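Local coordinates for protein flavodoxin (Bacillus cereus, PDB 6FSG) that binds flavin mononucleotide and carries electrons, probably as a low-potential donor to a number of redox enzymes, at residues Asp73-Ile78 against Glu107-Arg112; Pro96-Ala101 against Gly120-Leu125. All coordinates share one frame; numbering follows the deposited sequence.

In the fold
From the N terminus the chain runs through strand 2-7, helix 13-26 and strands 31-36 and 51-55 before helix 69-74 leads into the first half of contact 1. Strand 84-91 follows, and then 96-101, the loop at the pyrimidine edge of the flavin that runs into helix 100-111. The far end of that helix, 107-112, returns to 73-78 and closes contact 1; strand 115-124 then brings 120-125 back to 96-101 and closes contact 2. The segments alternate, so the two loops cross. Contact 1 ties the turn that follows helix 69-74 to the C-terminal end of helix 100-111; contact 2 ties the start of helix 100-111 to an edge strand, with the two centres about 20 Å apart.

Contact 1 (Asp73-Ile78 against Glu107-Arg112); sequences DAMDSI and EKLQER. With GLC (alpha-D-glucopyranose), chain D.
In R112, chi1 (-53°) sets CG beside the backbone N, and bends at chi2 and chi3 bring NE round to I78 O. K108 starts differently: CG is anti to the backbone N (chi1 -172°), and two further bends follow before NZ meets D76. R112 grips the backbone side-on, with NE 2.8 Å from I78 O and NH2 3.0 Å from the same I78 O. The NE bond lies in the carbonyl plane, whereas NH2 comes from above it; I78 O in turn lies almost in the guanidinium plane. D76 O sits over the centre of one guanidinium face. Arginine suits this place because its flat, many-armed end can hold a carbonyl and still reach outward: R112 NH2 also donates to GLC O5 at 2.6 Å.

Beside it, K108 NZ forms a salt bridge of 2.7 Å with D76 OD1, on the syn lone pair, and another of 2.8 Å with E111 OE1 one helical turn on. The lysine charge probably eases the repulsion between the two carboxylates, D76 OD1 and E111 OE1 being 4.3 Å apart. Water 2 donates to both of those oxygens and accepts from R112 NH1, joining the network to the arginine. On the buried side the unbranched M75 runs past K108 in the opposite direction, its CB, SD and CE all against K108 CG, and its CE lies 3.9 Å from L109 CD2. L109 continues inward to A85 and V87 of strand 84-91.

The whole is a salt-bridge network of D76, K108 and E111 beside a side-on arginine that bonds one carbonyl oxygen through NE and NH2. It ties the turn that follows helix 69-74 to the C-terminal end of helix 100-111 in the flavodoxin fold, beside the glucose bound in this crystal structure and away from the FMN.

Contact 2 (Pro96-Ala101 against Gly120-Leu125); sequences PKYGVA and GLKVEL. With FMN (flavin mononucleotide), chain B.
The FMN-binding loop of this flavodoxin meets the edge strand 115-124 here, through Y98, G99, K122 and E124. A type II turn from K97 to V100 presents the backbone to the pyrimidine end of the flavin: FMN N3 donates to K97 O at 3.0 Å, and G99 N donates to FMN O2 at 2.9 Å. G99 has a positive phi of 61°, which favours glycine.

K122, extended beyond CG, reaches across and sets NZ 2.9 Å from Y98 O; the same NZ forms a salt bridge with D103. A lysine fits because its methylenes can run beside an aromatic ring while its charged end reaches polar partners: K122 CD lies 4.0 Å from Y98 CE2 as the two side chains pass in opposite directions. Tyrosine suits its place in turn, its ring offering an apolar surface to those methylenes while its OH reaches water 4, which also bonds K122 O. The tyrosine ring meets E124 at its edge, OE1 being 3.3 Å from Y98 CE1, with ring and carboxylate planes 15° apart. E124 OE2 is held by S93 N.

Within the beta-alpha-beta unit of strand 84-91, helix 100-111 and strand 115-124, the contact joins the loop entering the helix to the last strand; Y98 and K122 both touch C91 of strand 84-91, while V123, pointing away, packs on helices 13-26 and 129-144.

Contact 1 (Asp73-Ile78 against Glu107-Arg112)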
# COMPACT_ATOMS: atom_id res chain seq x y z
N ASP A 73 -1.78 -10.89 -10.23
CA ASP A 73 -2.23 -11.36 -11.53
C ASP A 73 -3.57 -10.73 -11.90
O ASP A 73 -3.74 -10.18 -12.99
CB ASP A 73 -2.35 -12.89 -11.52
CG ASP A 73 -0.99 -13.58 -11.44
OD1 ASP A 73 0.05 -12.92 -11.64
OD2 ASP A 73 -0.98 -14.80 -11.17
N ALA A 74 -4.53 -10.77 -10.97
CA ALA A 74 -5.88 -10.28 -11.25
C ALA A 74 -5.91 -8.79 -11.52
O ALA A 74 -6.87 -8.30 -12.14
CB ALA A 74 -6.81 -10.67 -10.09
N MET A 75 -4.87 -8.05 -11.12
CA MET A 75 -4.84 -6.62 -11.40
C MET A 75 -4.72 -6.33 -12.89
O MET A 75 -5.06 -5.22 -13.32
CB MET A 75 -3.70 -5.93 -10.63
CG MET A 75 -3.90 -5.84 -9.11
SD MET A 75 -2.49 -5.07 -8.28
CE MET A 75 -2.76 -3.34 -8.63
N ASP A 76 -4.27 -7.29 -13.70
CA ASP A 76 -4.20 -7.05 -15.14
C ASP A 76 -5.57 -6.91 -15.80
O ASP A 76 -5.62 -6.52 -16.97
CB ASP A 76 -3.37 -8.13 -15.83
CG ASP A 76 -1.89 -8.00 -15.53
OD1 ASP A 76 -1.41 -6.85 -15.38
OD2 ASP A 76 -1.21 -9.04 -15.42
N SER A 77 -6.66 -7.17 -15.08
CA SER A 77 -8.00 -7.12 -15.64
C SER A 77 -8.86 -5.99 -15.09
O SER A 77 -10.04 -5.90 -15.43
CB SER A 77 -8.72 -8.46 -15.42
OG SER A 77 -7.99 -9.52 -16.02
N ILE A 78 -8.30 -5.12 -14.25
CA ILE A 78 -9.06 -4.04 -13.62
C ILE A 78 -8.69 -2.68 -14.21
O ILE A 78 -7.57 -2.47 -14.70
CB ILE A 78 -8.90 -4.05 -12.07
CG1 ILE A 78 -7.48 -3.64 -11.66
CG2 ILE A 78 -9.28 -5.42 -11.51
CD1 ILE A 78 -7.22 -3.67 -10.19
N GLU A 107 4.36 0.08 -10.01
CA GLU A 107 4.34 -0.12 -11.46
C GLU A 107 2.99 -0.66 -11.93
O GLU A 107 2.46 -0.22 -12.95
CB GLU A 107 5.47 -1.08 -11.85
CG GLU A 107 5.54 -1.48 -13.31
CD GLU A 107 6.59 -2.54 -13.53
OE1 GLU A 107 6.34 -3.73 -13.23
OE2 GLU A 107 7.70 -2.17 -13.96
N LYS A 108 2.44 -1.65 -11.22
CA LYS A 108 1.17 -2.24 -11.66
C LYS A 108 0.02 -1.24 -11.55
O LYS A 108 -0.82 -1.15 -12.46
CB LYS A 108 0.89 -3.52 -10.86
CG LYS A 108 -0.31 -4.34 -11.36
CD LYS A 108 -0.19 -4.77 -12.84
CE LYS A 108 1.01 -5.68 -13.08
NZ LYS A 108 1.06 -6.15 -14.49
N LEU A 109 -0.01 -0.46 -10.48
CA LEU A 109 -1.02 0.59 -10.36
C LEU A 109 -0.92 1.57 -11.53
O LEU A 109 -1.95 1.97 -12.09
CB LEU A 109 -0.87 1.33 -9.04
CG LEU A 109 -1.24 0.54 -7.77
CD1 LEU A 109 -0.61 1.15 -6.54
CD2 LEU A 109 -2.75 0.46 -7.62
N GLN A 110 0.30 1.95 -11.92
CA GLN A 110 0.48 2.84 -13.06
C GLN A 110 -0.08 2.22 -14.33
O GLN A 110 -0.75 2.91 -15.12
CB GLN A 110 1.97 3.13 -13.28
CG GLN A 110 2.67 3.84 -12.15
CD GLN A 110 4.17 3.84 -12.34
OE1 GLN A 110 4.71 3.05 -13.13
NE2 GLN A 110 4.87 4.71 -11.60
N GLU A 111 0.20 0.93 -14.55
CA GLU A 111 -0.25 0.27 -15.76
C GLU A 111 -1.76 0.26 -15.87
O GLU A 111 -2.29 0.28 -16.98
CB GLU A 111 0.26 -1.18 -15.79
CG GLU A 111 1.74 -1.32 -16.06
CD GLU A 111 2.23 -2.76 -16.01
OE1 GLU A 111 1.40 -3.69 -15.84
OE2 GLU A 111 3.45 -2.96 -16.17
N ARG A 112 -2.46 0.19 -14.75
CA ARG A 112 -3.92 0.09 -14.76
C ARG A 112 -4.60 1.46 -14.73
O ARG A 112 -5.83 1.52 -14.68
CB ARG A 112 -4.41 -0.80 -13.62
CG ARG A 112 -3.78 -2.21 -13.53
CD ARG A 112 -3.64 -2.93 -14.87
NE ARG A 112 -4.92 -2.99 -15.54
CZ ARG A 112 -5.08 -3.17 -16.84
NH1 ARG A 112 -4.02 -3.37 -17.60
NH2 ARG A 112 -6.29 -3.17 -17.37
C1 GLC D . -6.69 -2.27 -20.44
C2 GLC D . -5.19 -2.41 -20.60
C3 GLC D . -4.88 -3.60 -21.49
C4 GLC D . -5.55 -4.85 -20.95
C5 GLC D . -7.03 -4.63 -20.63
C6 GLC D . -7.57 -5.82 -19.85
O1 GLC D . -7.31 -2.09 -21.72
O2 GLC D . -4.63 -1.22 -21.15
O3 GLC D . -3.47 -3.80 -21.54
O4 GLC D . -5.43 -5.90 -21.92
O5 GLC D . -7.20 -3.46 -19.83
O6 GLC D . -8.78 -5.45 -19.17
O HOH W 1 0.13 -8.89 -13.07
O HOH W 2 -1.30 -4.39 -16.83
O HOH W 3 -9.57 -3.21 -17.35

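Contact 2 (Pro96-Ala101 against Gly120-Leu125)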
# COMPACT_ATOMS: atom_id res chain seq x y z
N PRO A 96 19.84 -7.17 -1.22
CA PRO A 96 20.16 -6.18 -2.26
C PRO A 96 18.93 -5.52 -2.87
O PRO A 96 18.95 -4.32 -3.17
CB PRO A 96 20.98 -6.98 -3.29
CG PRO A 96 20.62 -8.41 -3.04
CD PRO A 96 20.36 -8.52 -1.56
N LYS A 97 17.85 -6.28 -3.08
CA LYS A 97 16.67 -5.78 -3.78
C LYS A 97 15.69 -5.20 -2.76
O LYS A 97 14.62 -5.73 -2.48
CB LYS A 97 16.05 -6.87 -4.64
CG LYS A 97 17.06 -7.52 -5.60
CD LYS A 97 16.45 -8.64 -6.43
CE LYS A 97 17.48 -9.32 -7.30
NZ LYS A 97 16.84 -10.42 -8.06
N TYR A 98 16.12 -4.07 -2.19
CA TYR A 98 15.51 -3.50 -0.99
C TYR A 98 14.14 -2.91 -1.29
O TYR A 98 14.02 -1.98 -2.09
CB TYR A 98 16.43 -2.41 -0.47
CG TYR A 98 15.95 -1.62 0.72
CD1 TYR A 98 16.11 -2.13 2.01
CD2 TYR A 98 15.39 -0.36 0.58
CE1 TYR A 98 15.71 -1.40 3.11
CE2 TYR A 98 14.98 0.38 1.70
CZ TYR A 98 15.14 -0.16 2.96
OH TYR A 98 14.76 0.54 4.09
N GLY A 99 13.11 -3.43 -0.62
CA GLY A 99 11.77 -2.88 -0.73
C GLY A 99 11.16 -2.93 -2.11
O GLY A 99 10.22 -2.18 -2.39
N VAL A 100 11.66 -3.81 -2.99
CA VAL A 100 11.22 -3.75 -4.38
C VAL A 100 9.76 -4.18 -4.54
O VAL A 100 9.14 -3.86 -5.56
CB VAL A 100 12.15 -4.46 -5.38
CG1 VAL A 100 13.53 -3.77 -5.44
CG2 VAL A 100 12.28 -5.95 -5.08
N ALA A 101 9.15 -4.87 -3.56
CA ALA A 101 7.71 -5.10 -3.64
C ALA A 101 6.94 -3.78 -3.76
O ALA A 101 5.90 -3.72 -4.42
CB ALA A 101 7.23 -5.86 -2.41
N GLY A 120 6.97 5.90 -3.19
CA GLY A 120 6.84 4.76 -2.29
C GLY A 120 7.51 5.04 -0.96
O GLY A 120 8.61 5.60 -0.90
N LEU A 121 6.85 4.62 0.13
CA LEU A 121 7.37 4.79 1.48
C LEU A 121 7.99 3.47 1.94
O LEU A 121 7.28 2.45 2.04
CB LEU A 121 6.26 5.22 2.45
CG LEU A 121 6.65 5.27 3.94
CD1 LEU A 121 7.84 6.20 4.24
CD2 LEU A 121 5.48 5.63 4.85
N LYS A 122 9.29 3.49 2.21
CA LYS A 122 10.03 2.31 2.65
C LYS A 122 10.60 2.57 4.04
O LYS A 122 11.31 3.56 4.25
CB LYS A 122 11.18 2.01 1.69
CG LYS A 122 10.71 1.58 0.31
CD LYS A 122 11.87 1.33 -0.62
CE LYS A 122 11.40 0.89 -1.99
NZ LYS A 122 12.54 0.43 -2.87
N VAL A 123 10.33 1.65 4.97
CA VAL A 123 10.83 1.72 6.33
C VAL A 123 11.64 0.46 6.61
O VAL A 123 11.24 -0.64 6.22
CB VAL A 123 9.66 1.86 7.33
CG1 VAL A 123 10.12 1.57 8.76
CG2 VAL A 123 9.04 3.26 7.24
N GLU A 124 12.78 0.62 7.28
CA GLU A 124 13.64 -0.50 7.65
C GLU A 124 13.06 -1.25 8.85
O GLU A 124 12.96 -0.69 9.95
CB GLU A 124 15.02 0.03 8.01
CG GLU A 124 16.05 -1.01 8.42
CD GLU A 124 16.75 -1.63 7.23
OE1 GLU A 124 16.83 -0.96 6.17
OE2 GLU A 124 17.24 -2.77 7.35
N LEU A 125 12.70 -2.51 8.65
CA LEU A 125 12.24 -3.41 9.73
C LEU A 125 11.18 -2.70 10.58
O LEU A 125 10.18 -2.22 10.03
CB LEU A 125 13.44 -3.95 10.49
CG LEU A 125 14.39 -4.82 9.67
CD1 LEU A 125 15.59 -5.25 10.53
CD2 LEU A 125 13.64 -6.03 9.11
N1 FMN B . 13.44 -7.42 2.30
C2 FMN B . 13.83 -6.65 1.25
O2 FMN B . 13.78 -5.44 1.41
N3 FMN B . 14.19 -7.25 0.05
C4 FMN B . 14.13 -8.62 -0.14
O4 FMN B . 14.46 -9.09 -1.25
C4A FMN B . 13.71 -9.40 0.97
N5 FMN B . 13.61 -10.78 0.92
C5A FMN B . 13.19 -11.51 2.03
C6 FMN B . 13.14 -12.91 1.99
C7 FMN B . 12.77 -13.65 3.12
C7M FMN B . 12.70 -15.16 3.05
C8 FMN B . 12.49 -12.95 4.31
C8M FMN B . 12.11 -13.67 5.57
C9 FMN B . 12.59 -11.57 4.35
C9A FMN B . 12.93 -10.84 3.23
N10 FMN B . 12.98 -9.47 3.29
C10 FMN B . 13.39 -8.77 2.18
C1' FMN B . 12.73 -8.72 4.59
C2' FMN B . 11.29 -8.43 4.99
O2' FMN B . 10.62 -7.75 3.96
C3' FMN B . 11.35 -7.57 6.26
O3' FMN B . 11.69 -8.41 7.34
C4' FMN B . 10.06 -6.84 6.63
O4' FMN B . 10.22 -6.08 7.82
C5' FMN B . 8.89 -7.80 6.84
O5' FMN B . 7.74 -6.99 6.98
P FMN B . 6.57 -7.60 7.85
O1P FMN B . 5.36 -6.75 7.60
O2P FMN B . 6.96 -7.50 9.28
O3P FMN B . 6.38 -9.03 7.42
O HOH W 4 14.08 3.25 3.58